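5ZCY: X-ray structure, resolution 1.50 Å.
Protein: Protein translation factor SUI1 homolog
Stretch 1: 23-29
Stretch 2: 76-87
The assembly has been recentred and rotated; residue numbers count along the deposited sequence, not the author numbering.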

ATOM      1  N   ARG A  23       5.090  -6.547  -8.747  1.00 26.19           N
ATOM      2  CA  ARG A  23       4.559  -5.380  -9.281  1.00 29.80           C
ATOM      3  C   ARG A  23       4.001  -4.544  -8.117  1.00 19.82           C
ATOM      4  O   ARG A  23       3.950  -3.354  -8.405  1.00 24.67           O
ATOM      5  N   ILE A  24       3.532  -5.100  -6.959  1.00 15.74           N
ATOM      6  CA  ILE A  24       3.029  -4.153  -5.919  1.00 13.55           C
ATOM      7  C   ILE A  24       4.227  -3.793  -5.022  1.00 12.51           C
ATOM      8  O   ILE A  24       4.687  -4.653  -4.338  1.00 15.33           O
ATOM      9  N   LYS A  25       4.711  -2.565  -5.051  1.00 11.94           N
ATOM     10  CA  LYS A  25       5.817  -2.112  -4.301  1.00 11.88           C
ATOM     11  C   LYS A  25       5.336  -1.328  -3.103  1.00 11.89           C
ATOM     12  O   LYS A  25       4.498  -0.471  -3.254  1.00 12.78           O
ATOM     13  N   VAL A  26       5.950  -1.571  -1.969  1.00  9.95           N
ATOM     14  CA  VAL A  26       5.609  -0.884  -0.737  1.00 10.49           C
ATOM     15  C   VAL A  26       6.912  -0.300  -0.211  1.00 11.78           C
ATOM     16  O   VAL A  26       7.866  -1.066   0.049  1.00 13.06           O
ATOM     17  N   TYR A  27       6.943   0.994   0.031  1.00 10.69           N
ATOM     18  CA  TYR A  27       8.215   1.619   0.462  1.00 10.29           C
ATOM     19  C   TYR A  27       7.904   2.824   1.311  1.00 12.21           C
ATOM     20  O   TYR A  27       6.781   3.217   1.369  1.00 11.37           O
ATOM     21  N   ILE A  28       8.903   3.451   1.897  1.00 11.50           N
ATOM     22  CA  ILE A  28       8.685   4.574   2.811  1.00 11.52           C
ATOM     23  C   ILE A  28       9.172   5.809   2.189  1.00 11.89           C
ATOM     24  O   ILE A  28      10.214   5.837   1.480  1.00 12.45           O
ATOM     25  N   GLU A  29       8.426   6.897   2.357  1.00 11.36           N
ATOM     26  CA  GLU A  29       8.841   8.287   1.996  1.00 11.87           C
ATOM     27  C   GLU A  29       8.804   9.109   3.279  1.00 14.96           C
ATOM     28  O   GLU A  29       8.172   8.794   4.287  1.00 12.93           O
ATOM     29  N   GLY A  76       2.614   6.892   8.604  1.00  9.56           N
ATOM     30  CA  GLY A  76       3.413   5.946   9.357  1.00  9.94           C
ATOM     31  C   GLY A  76       4.024   4.873   8.555  1.00 10.42           C
ATOM     32  O   GLY A  76       3.734   4.814   7.359  1.00 11.85           O
ATOM     33  N   ASP A  77       4.855   4.045   9.142  1.00  9.45           N
ATOM     34  CA  ASP A  77       5.533   2.924   8.497  1.00  8.49           C
ATOM     35  C   ASP A  77       4.749   1.662   8.831  1.00  9.66           C
ATOM     36  O   ASP A  77       4.687   1.230  10.020  1.00 12.02           O
ATOM     37  N   HIS A  78       4.040   1.108   7.794  1.00  9.64           N
ATOM     38  CA  HIS A  78       3.194  -0.096   7.979  1.00 10.22           C
ATOM     39  C   HIS A  78       3.697  -1.241   7.265  1.00 10.25           C
ATOM     40  O   HIS A  78       2.957  -2.188   6.932  1.00 10.98           O
ATOM     41  N   ARG A  79       5.006  -1.280   6.924  1.00  9.34           N
ATOM     42  CA  ARG A  79       5.607  -2.404   6.270  1.00 11.31           C
ATOM     43  C   ARG A  79       5.476  -3.666   7.084  1.00 11.60           C
ATOM     44  O   ARG A  79       5.484  -4.748   6.477  1.00 13.03           O
ATOM     45  N   ASP A  80       5.367  -3.567   8.397  1.00 11.05           N
ATOM     46  CA  ASP A  80       5.292  -4.782   9.227  1.00 10.81           C
ATOM     47  C   ASP A  80       3.998  -5.563   8.948  1.00 12.36           C
ATOM     48  O   ASP A  80       4.038  -6.799   9.147  1.00 15.60           O
ATOM     49  N   ARG A  81       2.933  -4.897   8.567  1.00 10.73           N
ATOM     50  CA  ARG A  81       1.634  -5.530   8.491  1.00 12.81           C
ATOM     51  C   ARG A  81       1.094  -5.489   7.034  1.00 13.76           C
ATOM     52  O   ARG A  81       0.044  -6.117   6.814  1.00 11.52           O
ATOM     53  N   ILE A  82       1.713  -4.840   6.069  1.00 11.90           N
ATOM     54  CA  ILE A  82       1.073  -4.543   4.799  1.00 11.04           C
ATOM     55  C   ILE A  82       0.821  -5.791   3.979  1.00 11.42           C
ATOM     56  O   ILE A  82      -0.216  -5.822   3.293  1.00 10.79           O
ATOM     57  N   LYS A  83       1.680  -6.795   4.015  1.00 11.63           N
ATOM     58  CA  LYS A  83       1.419  -8.018   3.205  1.00 14.17           C
ATOM     59  C   LYS A  83       0.181  -8.704   3.736  1.00 14.21           C
ATOM     60  O   LYS A  83      -0.680  -9.122   2.928  1.00 13.89           O
ATOM     61  N   LYS A  84      -0.009  -8.818   5.036  1.00 13.14           N
ATOM     62  CA  LYS A  84      -1.195  -9.443   5.616  1.00 14.56           C
ATOM     63  C   LYS A  84      -2.376  -8.625   5.257  1.00 14.29           C
ATOM     64  O   LYS A  84      -3.469  -9.205   4.899  1.00 16.02           O
ATOM     65  N   LEU A  85      -2.322  -7.296   5.361  1.00 11.15           N
ATOM     66  CA  LEU A  85      -3.504  -6.516   5.134  1.00 10.85           C
ATOM     67  C   LEU A  85      -3.902  -6.568   3.677  1.00 11.82           C
ATOM     68  O   LEU A  85      -5.104  -6.611   3.367  1.00 11.81           O
ATOM     69  N   LEU A  86      -2.949  -6.519   2.763  1.00  9.72           N
ATOM     70  CA  LEU A  86      -3.318  -6.639   1.335  1.00  9.22           C
ATOM     71  C   LEU A  86      -3.811  -8.025   1.013  1.00 10.88           C
ATOM     72  O   LEU A  86      -4.744  -8.153   0.151  1.00 10.27           O
ATOM     73  N   ALA A  87      -3.299  -9.028   1.683  1.00 11.40           N
ATOM     74  CA  ALA A  87      -3.871 -10.416   1.491  1.00 12.20           C
ATOM     75  C   ALA A  87      -5.227 -10.499   2.002  1.00 12.27           C
ATOM     76  O   ALA A  87      -6.049 -11.251   1.322  1.00 13.81           O
TER

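The strand at 24-29 packs against the segment 76-87, a loop that leads into a helix, mainly through side chains: no hydrogen bond crosses between the two stretches, and the contact buries 305 Å² in total. The alternation of the strand sets the pattern. Ile 24, Val 26 and Ile 28 direct their CA-to-CB bonds toward the other stretch, whereas the intervening Tyr 27 turns away and Lys 25 lies out of reach. From the other stretch, Arg 79, Ile 82 and Leu 86 point toward the strand, and the CA-to-CB bond of Asp 77 points sideways, though its carboxylate still meets Ile 28. The backbones draw apart along the contact, from 6.7 Å between the CA atoms of Ile 28 and Asp 77, through 7.2 Å between those of Val 26 and Arg 79, to 10.0 Å between those of Ile 24 and Leu 86.

The apolar part of the contact occupies the wider end. Val 26, with chi1 t, places CG1 3.9 Å from CG2 of Ile 82, which adopts chi1 t and chi2 p. One helical turn further on, Leu 86 (chi1 m, chi2 t) meets Ile 24 (chi1 m, chi2 t), with CD1 of Leu 86 4.3 Å from CG2 of Ile 24. The turn that spaces these two helix residues is held by the backbone hydrogen bond from Leu 86 N to Ile 82 O, 2.9 Å long, so that both side chains fall on the helix side facing the strand. All four residues are buried. The longer separation at Ile 24 and Leu 86 makes this the looser of the two pairs, in keeping with the wider backbone spacing there.

At the narrower end, aliphatic carbon packs against charged groups. Ile 28 has the largest area covered by the other stretch, and its m, m rotamer carries CD1 to 3.5 Å from CG of Asp 77. Its CG1 approaches NE of Arg 79 to 3.4 Å, lying over one face of the guanidinium. Such an arrangement suits both partners, since the flat face of a guanidinium can accept apolar carbon while its N-H groups reach outward in the plane. Arg 79 also uses the aliphatic start of its side chain, where CG lies 4.2 Å from CG1 of Val 26. Val 26 thus touches both Arg 79 and Ile 82.

The polar partners of Arg 79 lie within its own stretch. With chi1 m, chi2 t and chi3 m, its side chain folds back to Asp 77 (chi1 t): NE donates to OD1 of Asp 77 at 3.0 Å, and NH2 forms a salt bridge with OD2 of Asp 77 at 2.8 Å. The same OD1 of Asp 77 accepts a hydrogen bond from the backbone N of Arg 79 at 3.1 Å, so the carboxylate ties down both the main chain and the side chain of Arg 79. NH1 of Arg 79 is hydrogen-bonded elsewhere in the structure. The paired charges therefore satisfy each other while the carboxylate of Asp 77 and one face of the Arg 79 guanidinium lie against Ile 28.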

ATOM      1  CB  ARG A  23       3.473  -5.661 -10.381  1.00 31.16           C
ATOM      2  CG  ARG A  23       2.471  -6.780 -10.108  1.00 32.59           C
ATOM      3  CD  ARG A  23       1.341  -6.926 -11.136  1.00 45.85           C
ATOM      4  NE  ARG A  23       0.411  -5.796 -11.076  1.00 51.69           N
ATOM      5  CZ  ARG A  23      -0.399  -5.499 -10.051  1.00 48.32           C
ATOM      6  NH1 ARG A  23      -0.466  -6.249  -8.968  1.00 60.27           N
ATOM      7  NH2 ARG A  23      -1.194  -4.442 -10.122  1.00 59.07           N
ATOM      8  CB  ILE A  24       1.870  -4.689  -5.123  1.00 12.71           C
ATOM      9  CG1 ILE A  24       0.694  -4.942  -6.122  1.00 15.45           C
ATOM     10  CG2 ILE A  24       1.427  -3.746  -4.048  1.00 13.71           C
ATOM     11  CD1 ILE A  24      -0.364  -5.787  -5.494  1.00 19.10           C
ATOM     12  CB  LYS A  25       6.704  -1.205  -5.120  1.00 14.70           C
ATOM     13  CG  LYS A  25       7.228  -1.737  -6.419  1.00 18.62           C
ATOM     14  CD  LYS A  25       8.028  -2.929  -6.135  1.00 23.79           C
ATOM     15  CE  LYS A  25       8.923  -3.289  -7.340  1.00 29.21           C
ATOM     16  NZ  LYS A  25       9.409  -4.686  -7.241  1.00 32.84           N
ATOM     17  CB  VAL A  26       4.954  -1.741   0.307  1.00 10.71           C
ATOM     18  CG1 VAL A  26       4.593  -0.931   1.569  1.00 11.13           C
ATOM     19  CG2 VAL A  26       3.748  -2.479  -0.234  1.00 11.71           C
ATOM     20  CB  TYR A  27       9.042   1.988  -0.724  1.00 11.47           C
ATOM     21  CG  TYR A  27       8.469   2.894  -1.773  1.00 13.10           C
ATOM     22  CD1 TYR A  27       7.755   2.395  -2.823  1.00 15.51           C
ATOM     23  CD2 TYR A  27       8.634   4.297  -1.736  1.00 15.17           C
ATOM     24  CE1 TYR A  27       7.208   3.207  -3.840  1.00 17.27           C
ATOM     25  CE2 TYR A  27       8.062   5.087  -2.690  1.00 15.78           C
ATOM     26  CZ  TYR A  27       7.386   4.566  -3.773  1.00 18.29           C
ATOM     27  OH  TYR A  27       6.816   5.272  -4.796  1.00 23.22           O
ATOM     28  CB  ILE A  28       9.510   4.383   4.091  1.00 14.49           C
ATOM     29  CG1 ILE A  28       9.127   3.157   4.806  1.00 16.00           C
ATOM     30  CG2 ILE A  28       9.506   5.674   4.932  1.00 16.27           C
ATOM     31  CD1 ILE A  28       7.701   3.195   5.203  1.00 14.78           C
ATOM     32  CB  GLU A  29       7.951   8.928   0.946  1.00 14.47           C
ATOM     33  CG  GLU A  29       8.195   8.415  -0.481  1.00 14.97           C
ATOM     34  CD  GLU A  29       7.376   9.048  -1.579  1.00 17.22           C
ATOM     35  OE1 GLU A  29       6.396   9.757  -1.297  1.00 19.34           O
ATOM     36  OE2 GLU A  29       7.687   8.753  -2.822  1.00 21.14           O
ATOM     37  CB  ASP A  77       6.969   2.772   9.033  1.00  8.83           C
ATOM     38  CG  ASP A  77       7.755   1.710   8.387  1.00 11.05           C
ATOM     39  OD1 ASP A  77       7.195   0.749   7.789  1.00 10.35           O
ATOM     40  OD2 ASP A  77       9.023   1.809   8.473  1.00 12.71           O
ATOM     41  CB  HIS A  78       1.702   0.293   7.649  1.00 11.10           C
ATOM     42  CG  HIS A  78       1.197   1.387   8.502  1.00 11.95           C
ATOM     43  ND1 HIS A  78       1.062   1.212   9.828  1.00 13.99           N
ATOM     44  CD2 HIS A  78       1.016   2.740   8.266  1.00 13.88           C
ATOM     45  CE1 HIS A  78       0.721   2.369  10.393  1.00 16.95           C
ATOM     46  NE2 HIS A  78       0.671   3.285   9.458  1.00 16.34           N
ATOM     47  CB  ARG A  79       7.064  -2.112   5.917  1.00 10.70           C
ATOM     48  CG  ARG A  79       7.226  -0.996   4.891  1.00 10.84           C
ATOM     49  CD  ARG A  79       8.673  -0.739   4.613  1.00 11.39           C
ATOM     50  NE  ARG A  79       9.302  -0.108   5.769  1.00 10.63           N
ATOM     51  CZ  ARG A  79      10.601   0.047   5.872  1.00 11.09           C
ATOM     52  NH1 ARG A  79      11.397  -0.338   4.945  1.00 12.02           N
ATOM     53  NH2 ARG A  79      11.080   0.602   6.981  1.00 11.73           N
ATOM     54  CB  ASP A  80       5.337  -4.392  10.687  1.00 12.71           C
ATOM     55  CG  ASP A  80       4.456  -3.265  11.067  1.00 15.03           C
ATOM     56  OD1 ASP A  80       3.720  -2.637  10.300  1.00 16.39           O
ATOM     57  OD2 ASP A  80       4.297  -3.024  12.284  1.00 21.32           O
ATOM     58  CB  ARG A  81       0.612  -4.868   9.329  1.00 15.37           C
ATOM     59  CG  ARG A  81       0.943  -5.016  10.812  1.00 17.80           C
ATOM     60  CD  ARG A  81      -0.018  -4.257  11.674  1.00 22.78           C
ATOM     61  NE  ARG A  81      -1.379  -4.780  11.555  1.00 27.83           N
ATOM     62  CZ  ARG A  81      -2.491  -4.162  12.007  1.00 33.46           C
ATOM     63  NH1 ARG A  81      -2.456  -2.981  12.611  1.00 37.58           N
ATOM     64  NH2 ARG A  81      -3.648  -4.738  11.785  1.00 37.34           N
ATOM     65  CB  ILE A  82       1.896  -3.499   3.989  1.00 11.41           C
ATOM     66  CG1 ILE A  82       1.068  -2.880   2.856  1.00 12.19           C
ATOM     67  CG2 ILE A  82       3.206  -4.084   3.495  1.00 12.04           C
ATOM     68  CD1 ILE A  82      -0.201  -2.264   3.262  1.00 13.55           C
ATOM     69  CB  LYS A  83       2.603  -8.968   3.144  1.00 19.10           C
ATOM     70  CG  LYS A  83       3.736  -8.437   2.355  1.00 20.30           C
ATOM     71  CD  LYS A  83       4.802  -9.526   2.001  1.00 21.99           C
ATOM     72  CE  LYS A  83       6.012  -8.931   1.373  1.00 23.40           C
ATOM     73  NZ  LYS A  83       7.051  -9.938   1.037  1.00 24.88           N
ATOM     74  CB  LYS A  84      -1.053  -9.578   7.135  1.00 20.75           C
ATOM     75  CG  LYS A  84      -2.267  -9.987   7.895  1.00 28.47           C
ATOM     76  CD  LYS A  84      -2.729 -11.333   7.434  1.00 37.42           C
ATOM     77  CE  LYS A  84      -3.850 -11.842   8.331  1.00 42.86           C
ATOM     78  NZ  LYS A  84      -4.545 -12.971   7.676  1.00 47.10           N
ATOM     79  CB  LEU A  85      -3.297  -5.098   5.598  1.00 13.18           C
ATOM     80  CG  LEU A  85      -3.086  -4.851   7.113  1.00 16.04           C
ATOM     81  CD1 LEU A  85      -2.723  -3.408   7.357  1.00 19.88           C
ATOM     82  CD2 LEU A  85      -4.285  -5.329   7.921  1.00 22.66           C
ATOM     83  CB  LEU A  86      -2.161  -6.236   0.437  1.00  9.57           C
ATOM     84  CG  LEU A  86      -1.854  -4.731   0.484  1.00 10.61           C
ATOM     85  CD1 LEU A  86      -0.570  -4.375  -0.316  1.00 11.49           C
ATOM     86  CD2 LEU A  86      -2.986  -3.905  -0.069  1.00 11.09           C
ATOM     87  CB  ALA A  87      -2.955 -11.415   2.193  1.00 14.51           C
TER